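PDB 3LQW: deoxyuridine 5'-triphosphate nucleotidohydrolase from Entamoeba histolytica, which probably hydrolyses dUTP to dUMP and diphosphate with the help of magnesium, supplying the precursor of thymidine nucleotides and keeping uracil out of DNA. Local coordinates for residues V25-K30 with S71-H76; A46-Y51 with L132-I137. All blocks are in the same frame, centred on the assembly; numbering follows the deposited sequence.

Contact 1 (V25-K30 with S71-H76)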
loop_
_atom_site.group_PDB
_atom_site.type_symbol
_atom_site.label_atom_id
_atom_site.label_comp_id
_atom_site.label_asym_id
_atom_site.label_seq_id
_atom_site.Cartn_x
_atom_site.Cartn_y
_atom_site.Cartn_z
ATOM N N VAL A 25 7.107 7.767 -19.890
ATOM C CA VAL A 25 5.929 7.173 -20.545
ATOM C C VAL A 25 5.704 5.774 -19.969
ATOM O O VAL A 25 6.669 5.038 -19.777
ATOM C CB VAL A 25 6.103 7.088 -22.080
ATOM C CG1 VAL A 25 4.806 6.664 -22.741
ATOM C CG2 VAL A 25 6.591 8.396 -22.617
ATOM N N LEU A 26 4.451 5.444 -19.698
ATOM C CA LEU A 26 4.041 4.075 -19.371
ATOM C C LEU A 26 3.633 3.441 -20.697
ATOM O O LEU A 26 2.651 3.888 -21.311
ATOM C CB LEU A 26 2.848 4.072 -18.402
ATOM C CG LEU A 26 2.290 2.673 -18.113
ATOM C CD1 LEU A 26 3.291 1.863 -17.221
ATOM C CD2 LEU A 26 0.921 2.748 -17.412
ATOM N N LEU A 27 4.347 2.412 -21.129
ATOM C CA LEU A 27 3.979 1.697 -22.362
ATOM C C LEU A 27 3.024 0.572 -21.994
ATOM O O LEU A 27 3.239 -0.130 -20.981
ATOM C CB LEU A 27 5.199 1.130 -23.088
ATOM C CG LEU A 27 6.267 2.112 -23.477
ATOM C CD1 LEU A 27 7.414 1.324 -24.130
ATOM C CD2 LEU A 27 5.742 3.205 -24.378
ATOM N N VAL A 28 1.999 0.377 -22.812
ATOM C CA VAL A 28 0.971 -0.624 -22.582
ATOM C C VAL A 28 0.802 -1.484 -23.817
ATOM O O VAL A 28 0.609 -0.948 -24.926
ATOM C CB VAL A 28 -0.387 0.024 -22.237
ATOM C CG1 VAL A 28 -1.458 -1.073 -22.044
ATOM C CG2 VAL A 28 -0.277 0.951 -21.043
ATOM N N LYS A 29 0.872 -2.796 -23.669
ATOM C CA LYS A 29 0.599 -3.774 -24.740
ATOM C C LYS A 29 -0.724 -4.466 -24.451
ATOM O O LYS A 29 -0.894 -5.037 -23.365
ATOM C CB LYS A 29 1.728 -4.799 -24.848
ATOM C CG LYS A 29 1.451 -5.890 -25.894
ATOM C CD LYS A 29 2.486 -6.970 -25.868
ATOM C CE LYS A 29 2.158 -8.068 -26.878
ATOM N NZ LYS A 29 3.192 -9.127 -26.886
ATOM N N LYS A 30 -1.670 -4.430 -25.392
ATOM C CA LYS A 30 -2.862 -5.232 -25.314
ATOM C C LYS A 30 -2.495 -6.673 -25.617
ATOM O O LYS A 30 -1.972 -6.988 -26.695
ATOM C CB LYS A 30 -3.915 -4.727 -26.299
ATOM C CG LYS A 30 -4.466 -3.378 -26.062
ATOM C CD LYS A 30 -5.620 -3.050 -27.080
ATOM C CE LYS A 30 -6.155 -1.665 -26.963
ATOM N NZ LYS A 30 -7.080 -1.323 -28.107
ATOM N N SER A 71 -0.139 -5.913 -20.587
ATOM C CA SER A 71 1.153 -5.843 -19.981
ATOM C C SER A 71 1.672 -4.434 -20.098
ATOM O O SER A 71 1.217 -3.656 -20.946
ATOM C CB SER A 71 2.118 -6.834 -20.589
ATOM O OG SER A 71 2.270 -6.598 -21.949
ATOM N N VAL A 72 2.643 -4.078 -19.259
ATOM C CA VAL A 72 3.193 -2.740 -19.233
ATOM C C VAL A 72 4.699 -2.695 -19.101
ATOM O O VAL A 72 5.338 -3.648 -18.610
ATOM C CB VAL A 72 2.571 -1.877 -18.100
ATOM C CG1 VAL A 72 1.064 -1.850 -18.220
ATOM C CG2 VAL A 72 3.014 -2.351 -16.708
ATOM N N GLN A 73 5.260 -1.550 -19.497
ATOM C CA GLN A 73 6.654 -1.189 -19.252
ATOM C C GLN A 73 6.643 0.106 -18.454
ATOM O O GLN A 73 6.323 1.168 -18.978
ATOM C CB GLN A 73 7.398 -1.064 -20.558
ATOM C CG GLN A 73 8.843 -0.755 -20.431
ATOM C CD GLN A 73 9.551 -0.847 -21.800
ATOM O OE1 GLN A 73 9.208 -1.695 -22.626
ATOM N NE2 GLN A 73 10.499 0.042 -22.043
ATOM N N ILE A 74 6.936 -0.016 -17.162
ATOM C CA ILE A 74 6.963 1.095 -16.203
ATOM C C ILE A 74 8.205 1.972 -16.498
ATOM O O ILE A 74 9.252 1.426 -16.798
ATOM C CB ILE A 74 7.073 0.548 -14.712
ATOM C CG1 ILE A 74 5.970 -0.459 -14.262
ATOM C CG2 ILE A 74 7.097 1.697 -13.714
ATOM C CD1 ILE A 74 4.523 0.068 -14.123
ATOM N N PRO A 75 8.110 3.307 -16.336
ATOM C CA PRO A 75 9.311 4.152 -16.485
ATOM C C PRO A 75 10.414 3.796 -15.496
ATOM O O PRO A 75 10.187 3.286 -14.395
ATOM C CB PRO A 75 8.813 5.566 -16.204
ATOM C CG PRO A 75 7.419 5.532 -16.107
ATOM C CD PRO A 75 6.895 4.120 -16.197
ATOM N N HIS A 76 11.629 4.156 -15.869
ATOM C CA HIS A 76 12.810 3.874 -15.098
ATOM C C HIS A 76 12.760 4.476 -13.682
ATOM O O HIS A 76 12.318 5.591 -13.484
ATOM C CB HIS A 76 14.038 4.384 -15.851
ATOM C CG HIS A 76 15.337 3.906 -15.295
ATOM N ND1 HIS A 76 15.570 2.589 -14.954
ATOM C CD2 HIS A 76 16.475 4.579 -15.009
ATOM C CE1 HIS A 76 16.801 2.476 -14.482
ATOM N NE2 HIS A 76 17.364 3.672 -14.492
HETATM O O HOH W 1 8.251 3.017 -19.953
#
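The carbonyl oxygen of Gln73 is gripped twice: Leu27 N donates to Gln73 O at 3.2 Å, and a water donates to the same oxygen at 2.8 Å. That water also donates to Val25 O, at 2.6 Å, and so bridges the strands where Pro75, lacking an N-H, cannot continue the ladder. Along the ladder Gln73 N returns a bond to Leu27 O, and Lys29 and Ser71 exchange another pair, making an antiparallel ladder with Val28 and Val72 as the non-hydrogen-bonded pair between. On the face of Leu27, CD1 of that leucine lies 3.8 Å from Gln73 CD, against the amide, whose OE1 is held by the backbone N of Asn149 of the second subunit. The extended Lys29 passes its CB 3.5 Å from Ser71 OG and sends NZ to a salt bridge with Glu147 of the second subunit. Leu26, with CG swung away from its own N (chi1 175°), brings CD1 to 3.9 Å from Val72 CB, a branched apolar pair suited to the interior. Strand 25-30 also pairs in parallel with a strand of the second subunit, the C-terminal strand exchange of trimeric dUTPases.

Contact 2 (A46-Y51 with L132-I137); sequences AGIDLY and LIIERI
Ile48 and Leu132 face each other as an antiparallel hydrogen-bonded pair, joined by two short bonds: Ile48 N to Leu132 O at 2.8 Å and Leu132 N to Ile48 O, also at 2.8 Å. The two differ in direction: the first donor stands well off the carbonyl plane, tilted by 32°, whereas the second is tilted by only 18°. Beside this pair, Gly47 CA approaches Leu132 O at 3.5 Å in a CA-H...O contact.

The apolar branches fill in around the backbone. Ile48 places CG1 beside its own N (chi1 -58°), which carries CD1 over Leu132 O and on to Ile134 CG1, 3.9 Å away, where the two isoleucines cross at a slant. Both methyls of Leu50, CD1 and CD2, come up against Leu132 CB, each at 4.2 Å. Beta-branched isoleucine suits an extended strand, and leucine's longer branched chain fills the buried side.

Beyond Gly47 the direct ladder gives way to a water, which donates to Ala46 O and accepts from Ile134 N, at 3.0 Å, so both buried polar groups are satisfied although the chains have parted. Ala46 itself is placed from outside: its N bonds to Asp102 OD1 of the second subunit, and its small side chain packs on Val100 of that subunit.

Further out, strand 47-51 lies between strands 39-40 and 128-136, with Asp49 bonded through its backbone to Thr39. On its other edge strand 128-136 joins strand 78-83, Ile133 and Glu135 making backbone bonds to Arg81 and Tyr79, while Ile134 packs on Ile74, in at least one conformer of that residue, in the loop that follows strand 63-73.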
loop_
_atom_site.group_PDB
_atom_site.type_symbol
_atom_site.label_atom_id
_atom_site.label_comp_id
_atom_site.label_asym_id
_atom_site.label_seq_id
_atom_site.Cartn_x
_atom_site.Cartn_y
_atom_site.Cartn_z
ATOM N N ALA A 46 -3.407 10.461 -9.231
ATOM C CA ALA A 46 -2.249 9.692 -8.873
ATOM C C ALA A 46 -2.303 8.363 -9.620
ATOM O O ALA A 46 -1.297 7.797 -9.967
ATOM C CB ALA A 46 -2.248 9.427 -7.363
ATOM N N GLY A 47 -3.503 7.839 -9.794
ATOM C CA GLY A 47 -3.697 6.481 -10.243
ATOM C C GLY A 47 -4.256 6.396 -11.633
ATOM O O GLY A 47 -4.933 7.270 -12.151
ATOM N N ILE A 48 -3.886 5.321 -12.255
ATOM C CA ILE A 48 -4.315 4.978 -13.599
ATOM C C ILE A 48 -5.289 3.804 -13.456
ATOM O O ILE A 48 -4.977 2.765 -12.863
ATOM C CB ILE A 48 -3.080 4.524 -14.396
ATOM C CG1 ILE A 48 -1.989 5.607 -14.427
ATOM C CG2 ILE A 48 -3.493 4.078 -15.769
ATOM C CD1 ILE A 48 -0.642 5.136 -14.944
ATOM N N ASP A 49 -6.479 3.963 -13.995
ATOM C CA ASP A 49 -7.516 2.963 -13.819
ATOM C C ASP A 49 -7.192 1.702 -14.598
ATOM O O ASP A 49 -6.822 1.774 -15.770
ATOM C CB ASP A 49 -8.883 3.532 -14.231
ATOM C CG ASP A 49 -9.347 4.656 -13.262
ATOM O OD1 ASP A 49 -9.212 4.450 -12.051
ATOM O OD2 ASP A 49 -9.811 5.686 -13.733
ATOM N N LEU A 50 -7.330 0.546 -13.933
ATOM C CA LEU A 50 -7.175 -0.779 -14.500
ATOM C C LEU A 50 -8.558 -1.393 -14.703
ATOM O O LEU A 50 -9.418 -1.313 -13.820
ATOM C CB LEU A 50 -6.364 -1.697 -13.582
ATOM C CG LEU A 50 -4.920 -1.279 -13.339
ATOM C CD1 LEU A 50 -4.300 -2.159 -12.251
ATOM C CD2 LEU A 50 -4.103 -1.276 -14.603
ATOM N N TYR A 51 -8.771 -1.997 -15.866
ATOM C CA TYR A 51 -10.070 -2.540 -16.264
ATOM C C TYR A 51 -10.019 -4.055 -16.314
ATOM O O TYR A 51 -9.049 -4.627 -16.779
ATOM C CB TYR A 51 -10.438 -2.018 -17.681
ATOM C CG TYR A 51 -10.578 -0.513 -17.766
ATOM C CD1 TYR A 51 -9.472 0.289 -17.948
ATOM C CD2 TYR A 51 -11.810 0.095 -17.713
ATOM C CE1 TYR A 51 -9.595 1.661 -18.010
ATOM C CE2 TYR A 51 -11.965 1.469 -17.808
ATOM C CZ TYR A 51 -10.840 2.260 -17.945
ATOM O OH TYR A 51 -10.979 3.630 -18.048
ATOM N N LEU A 132 -3.428 1.721 -10.794
ATOM C CA LEU A 132 -1.973 1.552 -10.839
ATOM C C LEU A 132 -1.358 2.919 -10.586
ATOM O O LEU A 132 -1.637 3.867 -11.321
ATOM C CB LEU A 132 -1.538 1.005 -12.230
ATOM C CG LEU A 132 -0.081 0.621 -12.403
ATOM C CD1 LEU A 132 0.193 -0.579 -11.643
ATOM C CD2 LEU A 132 0.232 0.437 -13.912
ATOM N N ILE A 133 -0.485 3.000 -9.594
ATOM C CA ILE A 133 0.187 4.249 -9.280
ATOM C C ILE A 133 1.661 4.086 -9.620
ATOM O O ILE A 133 2.301 3.101 -9.256
ATOM C CB ILE A 133 0.065 4.654 -7.812
ATOM C CG1 ILE A 133 -1.388 4.866 -7.439
ATOM C CG2 ILE A 133 0.913 5.893 -7.551
ATOM C CD1 ILE A 133 -1.625 4.892 -5.968
ATOM N N ILE A 134 2.199 5.054 -10.359
ATOM C CA ILE A 134 3.603 4.993 -10.770
ATOM C C ILE A 134 4.452 5.725 -9.723
ATOM O O ILE A 134 4.553 6.945 -9.682
ATOM C CB ILE A 134 3.832 5.545 -12.181
ATOM C CG1 ILE A 134 2.847 4.897 -13.173
ATOM C CG2 ILE A 134 5.287 5.351 -12.584
ATOM C CD1 ILE A 134 2.852 3.383 -13.241
ATOM N N GLU A 135 4.970 4.923 -8.788
ATOM C CA GLU A 135 5.674 5.388 -7.584
ATOM C C GLU A 135 7.180 5.499 -7.849
ATOM O O GLU A 135 7.764 4.587 -8.427
ATOM C CB GLU A 135 5.511 4.349 -6.455
ATOM C CG GLU A 135 4.114 3.866 -6.044
ATOM C CD GLU A 135 3.443 4.658 -4.926
ATOM O OE1 GLU A 135 4.124 5.507 -4.307
ATOM O OE2 GLU A 135 2.237 4.373 -4.681
ATOM N N ARG A 136 7.794 6.582 -7.378
ATOM C CA ARG A 136 9.259 6.709 -7.460
ATOM C C ARG A 136 9.931 5.977 -6.321
ATOM O O ARG A 136 9.543 6.128 -5.173
ATOM C CB ARG A 136 9.643 8.192 -7.425
ATOM C CG ARG A 136 9.028 9.009 -8.543
ATOM C CD ARG A 136 9.838 10.289 -8.812
ATOM N NE ARG A 136 9.211 11.105 -9.866
ATOM C CZ ARG A 136 9.266 10.832 -11.168
ATOM N NH1 ARG A 136 9.919 9.793 -11.625
ATOM N NH2 ARG A 136 8.616 11.599 -12.021
ATOM N N ILE A 137 10.953 5.209 -6.664
ATOM C CA ILE A 137 11.641 4.359 -5.715
ATOM C C ILE A 137 13.162 4.456 -5.865
ATOM O O ILE A 137 13.676 4.977 -6.862
ATOM C CB ILE A 137 11.201 2.875 -5.808
ATOM C CG1 ILE A 137 11.363 2.321 -7.224
ATOM C CG2 ILE A 137 9.757 2.725 -5.330
ATOM C CD1 ILE A 137 11.344 0.792 -7.287
HETATM O O HOH W 2 1.064 7.637 -11.289
#

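Overall arrangement
Contacts 1 and 2 are both buried antiparallel strand pairings, but they belong to different sheets of the subunit. Contact 2 lies nearer the centre of the chain, within the sheet that includes strand 128-136, and between side chains its contacts are all apolar. Contact 1 lies farther out, where strand 25-30 is the outermost strand of its sheet within the chain; on the face that carries Leu27, lysine, serine and glutamine bring in polar groups, two of which bond to the second subunit. The sheets meet through Leu26 CD2 against Ile48 CD1, and the loop after strand 63-73 adds Pro75 against Ile134. Both contacts use a water where direct pairing stops, and both touch the second subunit.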